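Local atomic coordinates of rhodopsin (Rubrobacter xylanophilus, PDB entry 6KFQ), a protein that pumps protons across the membrane, powered by the light that its bound retinal absorbs. Residues I139-L144 with V173-Y178; F164-V169 with G213-S218; D85-A90 with V98-S103. All blocks are in the same frame, centred on the assembly; numbering follows the deposited sequence.

Contact 1: I139-L144 with V173-Y178; sequences IGVLYL and VLWICY. With RET (retinal), chain R; MPG ([(Z)-octadec-9-enyl] (2R)-2,3-bis(oxidanyl)propanoate), chain C; MPG ([(Z)-octadec-9-enyl] (2R)-2,3-bis(oxidanyl)propanoate), chain F.
The indole of W175 meets retinal and V141 at different parts of its ring. Retinal C20 lies over one face, 3.2 Å above the plane and displaced toward the rim, closest to NE1 (3.3 Å), while V141 CG1 approaches CZ3 obliquely at 4.4 Å. With CG anti to the carbonyl carbon (chi1 -72°), the indole lies between V141 and the polyene. One turn on, the Y178 ring has retinal C11 over its centre, 3.5 Å above the plane, W75 packs against it edge-to-face, and its hydroxyl is hydrogen-bonded to D205. Were Y178 replaced by alanine, the middle of the polyene would probably lose its flat cover, D205 one hydrogen-bond partner and W75 the ring it meets edge-to-face. Farther from the chromophore, L142 CD1 and I176 CG1 touch loosely at 4.4 Å. Lipid-like chains run along this outer side: L142 CD1 lies 3.8 Å from C12 of MPG chain C, and I176 CD1 lies 3.9 Å from C13 of MPG chain F. On the inner side, the aromatic side chains W175 and Y178 of helix 158-184 line the polyene, as in the retinal pocket of the seven-helix microbial rhodopsins.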
loop_
_atom_site.group_PDB
_atom_site.type_symbol
_atom_site.label_atom_id
_atom_site.label_comp_id
_atom_site.label_asym_id
_atom_site.label_seq_id
_atom_site.Cartn_x
_atom_site.Cartn_y
_atom_site.Cartn_z
ATOM N N ILE A 139 -8.284 9.679 -6.172
ATOM C CA ILE A 139 -9.740 9.643 -6.169
ATOM C C ILE A 139 -10.244 8.633 -7.193
ATOM O O ILE A 139 -11.216 7.911 -6.943
ATOM C CB ILE A 139 -10.292 11.054 -6.405
ATOM C CG1 ILE A 139 -9.828 11.965 -5.269
ATOM C CG2 ILE A 139 -11.823 11.025 -6.542
ATOM C CD1 ILE A 139 -10.093 13.419 -5.536
ATOM N N GLY A 140 -9.563 8.531 -8.339
ATOM C CA GLY A 140 -9.880 7.468 -9.283
ATOM C C GLY A 140 -9.785 6.082 -8.661
ATOM O O GLY A 140 -10.676 5.251 -8.838
ATOM N N VAL A 141 -8.695 5.813 -7.937
ATOM C CA VAL A 141 -8.526 4.514 -7.273
ATOM C C VAL A 141 -9.682 4.241 -6.322
ATOM O O VAL A 141 -10.293 3.168 -6.351
ATOM C CB VAL A 141 -7.179 4.455 -6.529
ATOM C CG1 VAL A 141 -7.103 3.186 -5.630
ATOM C CG2 VAL A 141 -6.025 4.535 -7.511
ATOM N N LEU A 142 -9.960 5.190 -5.423
ATOM C CA LEU A 142 -11.029 4.988 -4.448
ATOM C C LEU A 142 -12.354 4.739 -5.145
ATOM O O LEU A 142 -13.134 3.869 -4.737
ATOM C CB LEU A 142 -11.138 6.208 -3.536
ATOM C CG LEU A 142 -9.905 6.589 -2.735
ATOM C CD1 LEU A 142 -10.149 7.925 -2.057
ATOM C CD2 LEU A 142 -9.582 5.507 -1.695
ATOM N N TYR A 143 -12.603 5.484 -6.222
ATOM C CA TYR A 143 -13.856 5.367 -6.954
ATOM C C TYR A 143 -14.006 3.994 -7.595
ATOM O O TYR A 143 -15.089 3.398 -7.556
ATOM C CB TYR A 143 -13.922 6.454 -8.029
ATOM C CG TYR A 143 -15.221 6.483 -8.787
ATOM C CD1 TYR A 143 -15.400 5.728 -9.944
ATOM C CD2 TYR A 143 -16.272 7.267 -8.349
ATOM C CE1 TYR A 143 -16.605 5.756 -10.639
ATOM C CE2 TYR A 143 -17.468 7.300 -9.032
ATOM C CZ TYR A 143 -17.632 6.539 -10.169
ATOM O OH TYR A 143 -18.832 6.594 -10.845
ATOM N N LEU A 144 -12.949 3.496 -8.243
ATOM C CA LEU A 144 -13.051 2.169 -8.837
ATOM C C LEU A 144 -13.242 1.126 -7.752
ATOM O O LEU A 144 -14.028 0.182 -7.906
ATOM C CB LEU A 144 -11.810 1.862 -9.672
ATOM C CG LEU A 144 -11.755 2.691 -10.963
ATOM C CD1 LEU A 144 -10.543 2.310 -11.792
ATOM C CD2 LEU A 144 -13.017 2.496 -11.758
ATOM N N VAL A 173 -9.505 3.995 4.680
ATOM C CA VAL A 173 -9.184 4.850 5.823
ATOM C C VAL A 173 -7.692 5.144 5.871
ATOM O O VAL A 173 -7.273 6.300 6.015
ATOM C CB VAL A 173 -9.671 4.206 7.133
ATOM C CG1 VAL A 173 -9.143 4.975 8.320
ATOM C CG2 VAL A 173 -11.204 4.162 7.154
ATOM N N LEU A 174 -6.867 4.103 5.777
ATOM C CA LEU A 174 -5.427 4.297 5.923
ATOM C C LEU A 174 -4.848 5.056 4.737
ATOM O O LEU A 174 -4.009 5.944 4.917
ATOM C CB LEU A 174 -4.725 2.944 6.090
ATOM C CG LEU A 174 -4.970 2.193 7.402
ATOM C CD1 LEU A 174 -4.225 0.875 7.367
ATOM C CD2 LEU A 174 -4.520 3.009 8.606
ATOM N N TRP A 175 -5.287 4.732 3.516
ATOM C CA TRP A 175 -4.667 5.368 2.360
ATOM C C TRP A 175 -4.964 6.857 2.318
ATOM O O TRP A 175 -4.134 7.636 1.855
ATOM C CB TRP A 175 -5.120 4.709 1.059
ATOM C CG TRP A 175 -4.542 3.329 0.808
ATOM C CD1 TRP A 175 -4.231 2.381 1.748
ATOM C CD2 TRP A 175 -4.213 2.751 -0.468
ATOM N NE1 TRP A 175 -3.735 1.248 1.133
ATOM C CE2 TRP A 175 -3.724 1.446 -0.224
ATOM C CE3 TRP A 175 -4.292 3.207 -1.789
ATOM C CZ2 TRP A 175 -3.309 0.600 -1.255
ATOM C CZ3 TRP A 175 -3.883 2.371 -2.809
ATOM C CH2 TRP A 175 -3.395 1.083 -2.542
ATOM N N ILE A 176 -6.146 7.265 2.779
ATOM C CA ILE A 176 -6.460 8.686 2.855
ATOM C C ILE A 176 -5.485 9.414 3.778
ATOM O O ILE A 176 -5.176 10.594 3.568
ATOM C CB ILE A 176 -7.926 8.850 3.285
ATOM C CG1 ILE A 176 -8.843 8.497 2.109
ATOM C CG2 ILE A 176 -8.202 10.262 3.775
ATOM C CD1 ILE A 176 -10.278 8.401 2.495
ATOM N N CYS A 177 -4.936 8.718 4.779
ATOM C CA CYS A 177 -4.000 9.390 5.680
ATOM C C CYS A 177 -2.684 9.759 4.996
ATOM O O CYS A 177 -2.009 10.695 5.442
ATOM C CB CYS A 177 -3.713 8.511 6.902
ATOM S SG CYS A 177 -5.173 8.272 7.943
ATOM N N TYR A 178 -2.288 9.040 3.939
ATOM C CA TYR A 178 -0.958 9.265 3.369
ATOM C C TYR A 178 -0.803 10.656 2.776
ATOM O O TYR A 178 0.200 11.321 3.088
ATOM C CB TYR A 178 -0.621 8.198 2.322
ATOM C CG TYR A 178 -0.183 6.875 2.904
ATOM C CD1 TYR A 178 -1.117 5.971 3.377
ATOM C CD2 TYR A 178 1.168 6.522 2.956
ATOM C CE1 TYR A 178 -0.725 4.745 3.897
ATOM C CE2 TYR A 178 1.569 5.301 3.473
ATOM C CZ TYR A 178 0.623 4.420 3.945
ATOM O OH TYR A 178 1.013 3.201 4.465
HETATM C C1 RET R . 1.007 10.726 -1.975
HETATM C C2 RET R . 1.289 12.213 -2.234
HETATM C C3 RET R . 0.485 12.829 -3.360
HETATM C C4 RET R . -1.003 12.640 -3.142
HETATM C C5 RET R . -1.381 11.265 -2.637
HETATM C C6 RET R . -0.477 10.370 -2.197
HETATM C C7 RET R . -0.928 9.070 -1.723
HETATM C C8 RET R . -0.222 7.965 -1.357
HETATM C C9 RET R . -0.700 6.688 -0.879
HETATM C C10 RET R . 0.194 5.807 -0.393
HETATM C C11 RET R . -0.057 4.493 0.123
HETATM C C12 RET R . 0.947 3.726 0.537
HETATM C C13 RET R . 0.860 2.383 1.061
HETATM C C14 RET R . 2.008 1.713 1.321
HETATM C C15 RET R . 2.150 0.370 1.806
HETATM C C16 RET R . 1.907 9.917 -2.920
HETATM C C17 RET R . 1.458 10.480 -0.523
HETATM C C18 RET R . -2.836 10.953 -2.859
HETATM C C19 RET R . -2.175 6.409 -0.920
HETATM C C20 RET R . -0.505 1.785 1.255
HETATM C C2 MPG C . -19.936 5.204 -6.059
HETATM C C3 MPG C . -19.308 6.573 -5.917
HETATM C C4 MPG C . -18.051 6.568 -5.081
HETATM C C5 MPG C . -17.310 7.887 -5.040
HETATM C C6 MPG C . -15.913 7.782 -4.468
HETATM C C7 MPG C . -15.077 9.051 -4.583
HETATM C C8 MPG C . -15.436 10.128 -3.606
HETATM C C9 MPG C . -14.695 11.404 -3.855
HETATM C C10 MPG C . -13.815 11.990 -3.088
HETATM C C11 MPG C . -13.243 11.500 -1.794
HETATM C C12 MPG C . -11.758 11.314 -1.861
HETATM C C13 MPG C . -11.006 11.726 -0.608
HETATM C C14 MPG C . -9.531 11.931 -0.837
HETATM C C15 MPG C . -8.848 12.772 0.209
HETATM C C16 MPG C . -7.529 13.351 -0.238
HETATM C C17 MPG C . -6.896 14.303 0.744
HETATM C C18 MPG C . -5.662 14.994 0.215
HETATM C C4 MPG F . -18.806 1.657 0.301
HETATM C C5 MPG F . -18.177 1.677 1.673
HETATM C C6 MPG F . -17.226 2.827 1.903
HETATM C C7 MPG F . -16.544 2.824 3.266
HETATM C C8 MPG F . -15.718 4.046 3.526
HETATM C C9 MPG F . -15.000 4.037 4.841
HETATM C C10 MPG F . -14.355 5.072 5.318
HETATM C C11 MPG F . -14.287 6.393 4.617
HETATM C C12 MPG F . -13.744 7.506 5.458
HETATM C C13 MPG F . -12.246 7.464 5.714
HETATM C C14 MPG F . -11.765 8.609 6.573
HETATM C C15 MPG F . -10.267 8.732 6.725
HETATM C C16 MPG F . -9.858 9.895 7.596
HETATM C C17 MPG F . -8.388 10.210 7.671
HETATM C C18 MPG F . -8.080 11.420 8.522
#

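Contact 2: F164-V169 with G213-S218; sequences FRTLAV and GLLLLS
On the helical turn that brings L215 and L216 against L167, the carbonyl oxygen L214 O is gripped twice by S218. The hydroxyl S218 OG donates to L214 O at 2.7 Å, tilted 23° from the carbonyl plane, and the backbone S218 N donates to the same L214 O at 3.0 Å from the opposite face. The serine hydroxyl is thereby folded back onto its own helix. Across the interface the contact is purely aliphatic, and L167 carries most of it. Its CG is anti to the carbonyl carbon (chi1 -66°), which sends the forked end toward helix 194-218, one branch to each of two successive leucines. L167 CD2 lies 3.7 Å from L215 CB, the two side chains sliding past each other in opposite directions. L167 CD1 sits 3.7 Å from L216 CB, and here the side chains cross at about a right angle. The segments belong to the sixth and seventh helices of the microbial-rhodopsin bundle and run almost antiparallel, at 169°, the axes of these short segments coming within 10.2 Å at closest approach. Beyond the pair, L89 of helix 70-90 packs on both L167 and L216. Toward the rim, the methyl T166 CG2 touches L215 CD1 at 4.2 Å, while T166 OG1 turns to its own helix and bonds to Q162 O.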
loop_
_atom_site.group_PDB
_atom_site.type_symbol
_atom_site.label_atom_id
_atom_site.label_comp_id
_atom_site.label_asym_id
_atom_site.label_seq_id
_atom_site.Cartn_x
_atom_site.Cartn_y
_atom_site.Cartn_z
ATOM N N PHE A 164 -13.422 -8.992 2.415
ATOM C CA PHE A 164 -13.234 -7.905 1.466
ATOM C C PHE A 164 -13.647 -6.574 2.080
ATOM O O PHE A 164 -12.906 -5.588 2.021
ATOM C CB PHE A 164 -14.026 -8.123 0.181
ATOM C CG PHE A 164 -13.980 -6.906 -0.699
ATOM C CD1 PHE A 164 -12.880 -6.678 -1.510
ATOM C CD2 PHE A 164 -14.968 -5.933 -0.624
ATOM C CE1 PHE A 164 -12.792 -5.521 -2.289
ATOM C CE2 PHE A 164 -14.883 -4.780 -1.394
ATOM C CZ PHE A 164 -13.788 -4.576 -2.221
ATOM N N ARG A 165 -14.849 -6.526 2.650
ATOM C CA ARG A 165 -15.346 -5.270 3.200
ATOM C C ARG A 165 -14.433 -4.759 4.303
ATOM O O ARG A 165 -14.153 -3.556 4.378
ATOM C CB ARG A 165 -16.775 -5.463 3.704
ATOM C CG ARG A 165 -17.775 -5.575 2.563
ATOM C CD ARG A 165 -19.078 -6.210 3.006
ATOM N NE ARG A 165 -19.937 -6.497 1.860
ATOM C CZ ARG A 165 -20.940 -7.367 1.878
ATOM N NH1 ARG A 165 -21.207 -8.048 2.984
ATOM N NH2 ARG A 165 -21.669 -7.564 0.787
ATOM N N THR A 166 -13.940 -5.662 5.150
ATOM C CA THR A 166 -13.023 -5.260 6.210
ATOM C C THR A 166 -11.736 -4.683 5.636
ATOM O O THR A 166 -11.286 -3.612 6.055
ATOM C CB THR A 166 -12.725 -6.451 7.119
ATOM O OG1 THR A 166 -13.928 -6.834 7.785
ATOM C CG2 THR A 166 -11.664 -6.075 8.147
ATOM N N LEU A 167 -11.124 -5.385 4.676
ATOM C CA LEU A 167 -9.866 -4.904 4.115
ATOM C C LEU A 167 -10.069 -3.636 3.297
ATOM O O LEU A 167 -9.196 -2.759 3.271
ATOM C CB LEU A 167 -9.231 -5.991 3.257
ATOM C CG LEU A 167 -8.771 -7.241 4.014
ATOM C CD1 LEU A 167 -8.151 -8.215 3.037
ATOM C CD2 LEU A 167 -7.798 -6.882 5.126
ATOM N N ALA A 168 -11.196 -3.535 2.597
ATOM C CA ALA A 168 -11.415 -2.368 1.748
ATOM C C ALA A 168 -11.630 -1.112 2.585
ATOM O O ALA A 168 -11.116 -0.043 2.244
ATOM C CB ALA A 168 -12.600 -2.610 0.807
ATOM N N VAL A 169 -12.400 -1.217 3.668
ATOM C CA VAL A 169 -12.575 -0.075 4.563
ATOM C C VAL A 169 -11.254 0.280 5.220
ATOM O O VAL A 169 -10.886 1.458 5.308
ATOM C CB VAL A 169 -13.666 -0.369 5.611
ATOM C CG1 VAL A 169 -13.726 0.733 6.635
ATOM C CG2 VAL A 169 -15.007 -0.506 4.939
ATOM N N GLY A 213 -2.354 -7.725 5.831
ATOM C CA GLY A 213 -2.008 -9.091 5.489
ATOM C C GLY A 213 -2.392 -10.094 6.557
ATOM O O GLY A 213 -2.791 -11.218 6.241
ATOM N N LEU A 214 -2.278 -9.709 7.829
ATOM C CA LEU A 214 -2.730 -10.582 8.911
ATOM C C LEU A 214 -4.218 -10.875 8.792
ATOM O O LEU A 214 -4.646 -12.028 8.925
ATOM C CB LEU A 214 -2.430 -9.937 10.258
ATOM C CG LEU A 214 -1.027 -10.147 10.813
ATOM C CD1 LEU A 214 -0.781 -9.232 12.004
ATOM C CD2 LEU A 214 -0.854 -11.616 11.214
ATOM N N LEU A 215 -5.022 -9.837 8.549
ATOM C CA LEU A 215 -6.460 -10.018 8.393
ATOM C C LEU A 215 -6.787 -10.871 7.174
ATOM O O LEU A 215 -7.646 -11.757 7.244
ATOM C CB LEU A 215 -7.144 -8.656 8.295
ATOM C CG LEU A 215 -7.093 -7.816 9.568
ATOM C CD1 LEU A 215 -7.643 -6.421 9.316
ATOM C CD2 LEU A 215 -7.840 -8.513 10.705
ATOM N N LEU A 216 -6.103 -10.628 6.054
ATOM C CA LEU A 216 -6.359 -11.398 4.839
ATOM C C LEU A 216 -5.997 -12.869 5.031
ATOM O O LEU A 216 -6.826 -13.768 4.830
ATOM C CB LEU A 216 -5.568 -10.802 3.670
ATOM C CG LEU A 216 -5.677 -11.608 2.371
ATOM C CD1 LEU A 216 -7.125 -11.708 1.931
ATOM C CD2 LEU A 216 -4.818 -10.989 1.273
ATOM N N LEU A 217 -4.749 -13.130 5.415
ATOM C CA LEU A 217 -4.238 -14.497 5.426
ATOM C C LEU A 217 -4.763 -15.319 6.594
ATOM O O LEU A 217 -4.648 -16.548 6.561
ATOM C CB LEU A 217 -2.708 -14.481 5.437
ATOM C CG LEU A 217 -2.110 -13.746 4.236
ATOM C CD1 LEU A 217 -0.597 -13.918 4.180
ATOM C CD2 LEU A 217 -2.756 -14.215 2.942
ATOM N N SER A 218 -5.343 -14.686 7.611
ATOM C CA SER A 218 -6.007 -15.421 8.680
ATOM C C SER A 218 -7.454 -15.780 8.349
ATOM O O SER A 218 -8.066 -16.562 9.088
ATOM C CB SER A 218 -5.968 -14.612 9.978
ATOM O OG SER A 218 -4.634 -14.299 10.335
#

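Contact 3: D85-A90 with V98-S103; sequences DLCLLA and VTFIAS. With MPG ([(Z)-octadec-9-enyl] (2R)-2,3-bis(oxidanyl)propanoate), chain O; SO4 (sulfate ion), chain S.
A cysteine sulfur meeting an aromatic edge distinguishes this helix pair. C87 SG lies beside the F100 ring near its plane, 5.4 Å from the centroid and 79° off the ring normal, with F100 CE2 its closest ring atom at 4.1 Å. F100 reaches this position because its CG is anti to the backbone N (chi1 172°), which carries the ring across to helix 70-90. The same sulfur also touches I101, with C87 SG 4.0 Å from I101 CG1, so two consecutive residues of helix 98-120 receive one thiol. L144 and R148 of helix 124-153 also touch the F100 side chain, placing it among three helices.

At the start of helix 98-120 a sulfate, probably from the crystallisation liquor, receives a hydrogen bond from F100 N to O2 of 2.8 Å, with an N-H...O angle of 158°. N97 ND2 and R148 NH2 also bind the ion. In the same first turn, T99 O accepts two donors from opposite faces of its plane: S103 OG at 2.7 Å and S103 N at 3.0 Å. T99 faces lipid as well, its OG1 lying 3.7 Å from C6 of MPG chain O.

The short connection from A90 to V98 makes these helices a hairpin. Its interhelical contact is apolar, probably held mainly by dispersion, with the sulfur at the ring's edge, where the C-H groups carry slight positive charge, whereas the sulfate occupies a place where the amino end of a helix, N97 and R148 would together favour an anion.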
loop_
_atom_site.group_PDB
_atom_site.type_symbol
_atom_site.label_atom_id
_atom_site.label_comp_id
_atom_site.label_asym_id
_atom_site.label_seq_id
_atom_site.Cartn_x
_atom_site.Cartn_y
_atom_site.Cartn_z
ATOM N N ASP A 85 -4.548 -7.903 -4.395
ATOM C CA ASP A 85 -5.185 -8.702 -3.348
ATOM C C ASP A 85 -6.683 -8.409 -3.265
ATOM O O ASP A 85 -7.502 -9.329 -3.156
ATOM C CB ASP A 85 -4.534 -8.426 -1.992
ATOM C CG ASP A 85 -3.404 -9.385 -1.666
ATOM O OD1 ASP A 85 -3.287 -10.443 -2.315
ATOM O OD2 ASP A 85 -2.630 -9.070 -0.737
ATOM N N LEU A 86 -7.059 -7.129 -3.314
ATOM C CA LEU A 86 -8.469 -6.789 -3.193
ATOM C C LEU A 86 -9.246 -7.245 -4.418
ATOM O O LEU A 86 -10.375 -7.729 -4.294
ATOM C CB LEU A 86 -8.639 -5.281 -2.980
ATOM C CG LEU A 86 -8.170 -4.681 -1.657
ATOM C CD1 LEU A 86 -8.341 -3.156 -1.659
ATOM C CD2 LEU A 86 -8.893 -5.307 -0.474
ATOM N N CYS A 87 -8.652 -7.107 -5.609
ATOM C CA CYS A 87 -9.310 -7.580 -6.827
ATOM C C CYS A 87 -9.537 -9.089 -6.791
ATOM O O CYS A 87 -10.600 -9.574 -7.196
ATOM C CB CYS A 87 -8.481 -7.208 -8.054
ATOM S SG CYS A 87 -8.470 -5.441 -8.458
ATOM N N LEU A 88 -8.536 -9.852 -6.342
ATOM C CA LEU A 88 -8.662 -11.306 -6.341
ATOM C C LEU A 88 -9.679 -11.786 -5.309
ATOM O O LEU A 88 -10.313 -12.826 -5.510
ATOM C CB LEU A 88 -7.295 -11.942 -6.099
ATOM C CG LEU A 88 -6.240 -11.564 -7.138
ATOM C CD1 LEU A 88 -4.878 -12.123 -6.753
ATOM C CD2 LEU A 88 -6.651 -12.057 -8.514
ATOM N N LEU A 89 -9.845 -11.055 -4.204
ATOM C CA LEU A 89 -10.941 -11.342 -3.281
ATOM C C LEU A 89 -12.297 -11.105 -3.935
ATOM O O LEU A 89 -13.185 -11.962 -3.869
ATOM C CB LEU A 89 -10.831 -10.478 -2.029
ATOM C CG LEU A 89 -9.768 -10.813 -0.988
ATOM C CD1 LEU A 89 -9.877 -9.811 0.155
ATOM C CD2 LEU A 89 -9.923 -12.243 -0.471
ATOM N N ALA A 90 -12.473 -9.935 -4.569
ATOM C CA ALA A 90 -13.792 -9.472 -5.006
ATOM C C ALA A 90 -14.256 -10.128 -6.304
ATOM O O ALA A 90 -15.453 -10.390 -6.470
ATOM C CB ALA A 90 -13.783 -7.947 -5.188
ATOM N N VAL A 98 -9.611 -7.822 -17.081
ATOM C CA VAL A 98 -8.294 -7.237 -17.322
ATOM C C VAL A 98 -8.389 -5.720 -17.425
ATOM O O VAL A 98 -7.593 -4.990 -16.821
ATOM C CB VAL A 98 -7.655 -7.848 -18.580
ATOM C CG1 VAL A 98 -6.411 -7.058 -18.970
ATOM C CG2 VAL A 98 -7.305 -9.305 -18.325
ATOM N N THR A 99 -9.375 -5.221 -18.178
ATOM C CA THR A 99 -9.501 -3.778 -18.376
ATOM C C THR A 99 -9.678 -3.049 -17.048
ATOM O O THR A 99 -9.037 -2.018 -16.802
ATOM C CB THR A 99 -10.662 -3.472 -19.325
ATOM O OG1 THR A 99 -10.395 -4.062 -20.602
ATOM C CG2 THR A 99 -10.831 -1.964 -19.505
ATOM N N PHE A 100 -10.540 -3.568 -16.171
ATOM C CA PHE A 100 -10.703 -2.932 -14.869
ATOM C C PHE A 100 -9.410 -2.989 -14.064
ATOM O O PHE A 100 -8.976 -1.980 -13.494
ATOM C CB PHE A 100 -11.844 -3.583 -14.084
ATOM C CG PHE A 100 -11.936 -3.088 -12.673
ATOM C CD1 PHE A 100 -12.602 -1.909 -12.383
ATOM C CD2 PHE A 100 -11.320 -3.776 -11.641
ATOM C CE1 PHE A 100 -12.669 -1.434 -11.090
ATOM C CE2 PHE A 100 -11.372 -3.302 -10.330
ATOM C CZ PHE A 100 -12.051 -2.139 -10.050
ATOM N N ILE A 101 -8.786 -4.169 -13.996
ATOM C CA ILE A 101 -7.605 -4.337 -13.151
ATOM C C ILE A 101 -6.455 -3.475 -13.657
ATOM O O ILE A 101 -5.778 -2.800 -12.872
ATOM C CB ILE A 101 -7.215 -5.826 -13.067
ATOM C CG1 ILE A 101 -8.295 -6.599 -12.311
ATOM C CG2 ILE A 101 -5.872 -5.997 -12.338
ATOM C CD1 ILE A 101 -8.087 -8.120 -12.290
ATOM N N ALA A 102 -6.223 -3.468 -14.973
ATOM C CA ALA A 102 -5.168 -2.622 -15.523
ATOM C C ALA A 102 -5.478 -1.147 -15.300
ATOM O O ALA A 102 -4.573 -0.349 -15.025
ATOM C CB ALA A 102 -4.979 -2.915 -17.014
ATOM N N SER A 103 -6.752 -0.765 -15.419
ATOM C CA SER A 103 -7.142 0.621 -15.169
ATOM C C SER A 103 -6.874 1.012 -13.727
ATOM O O SER A 103 -6.325 2.085 -13.452
ATOM C CB SER A 103 -8.620 0.827 -15.491
ATOM O OG SER A 103 -8.857 0.651 -16.872
HETATM C C2 MPG O . -5.038 -3.358 -26.547
HETATM C C3 MPG O . -6.543 -3.436 -26.618
HETATM C C4 MPG O . -7.203 -3.736 -25.291
HETATM C C5 MPG O . -7.049 -2.655 -24.243
HETATM C C6 MPG O . -7.985 -2.808 -23.065
HETATM C C7 MPG O . -7.875 -1.715 -22.007
HETATM C C8 MPG O . -6.590 -1.719 -21.237
HETATM C C9 MPG O . -6.539 -0.673 -20.166
HETATM C C10 MPG O . -5.697 0.327 -20.155
HETATM C C11 MPG O . -5.572 1.415 -19.134
HETATM C C12 MPG O . -4.174 1.580 -18.620
HETATM C C13 MPG O . -3.128 1.710 -19.716
HETATM C C14 MPG O . -1.721 1.945 -19.225
HETATM C C15 MPG O . -1.482 3.322 -18.656
HETATM C C16 MPG O . -0.087 3.524 -18.113
HETATM C C17 MPG O . 0.189 4.895 -17.544
HETATM C C18 MPG O . 1.553 5.014 -16.901
HETATM C C1 MPG O . -4.378 -4.665 -26.222
HETATM S S SO4 S . -13.911 -5.291 -17.089
HETATM O O1 SO4 S . -14.397 -4.014 -16.582
HETATM O O2 SO4 S . -12.457 -5.369 -17.020
HETATM O O3 SO4 S . -14.500 -6.360 -16.285
HETATM O O4 SO4 S . -14.314 -5.475 -18.483
#

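The three contacts tie helices of one seven-helix bundle together, their centres 15 to 16 Å apart. Retinal belongs to contact 1; the side chain of L167 in contact 2 is about 12 Å from retinal. Contacts 1 and 2 share helix 158-184, residues 164-169 lying just ahead of 173-178 in sequence without otherwise meeting contact 1. Contact 3 touches both. L144 CB packs 3.7 Å from F100 CE1, bringing 139-144 against 98-103, and L167 CD1 lies 3.7 Å from L89 CD1, bringing 164-169 against 85-90. L216 CD2 also approaches D85 OD2 at 3.5 Å. Segment 85-90 therefore packs against both helices of contact 2, and contact 3 bridges its two neighbours within the bundle.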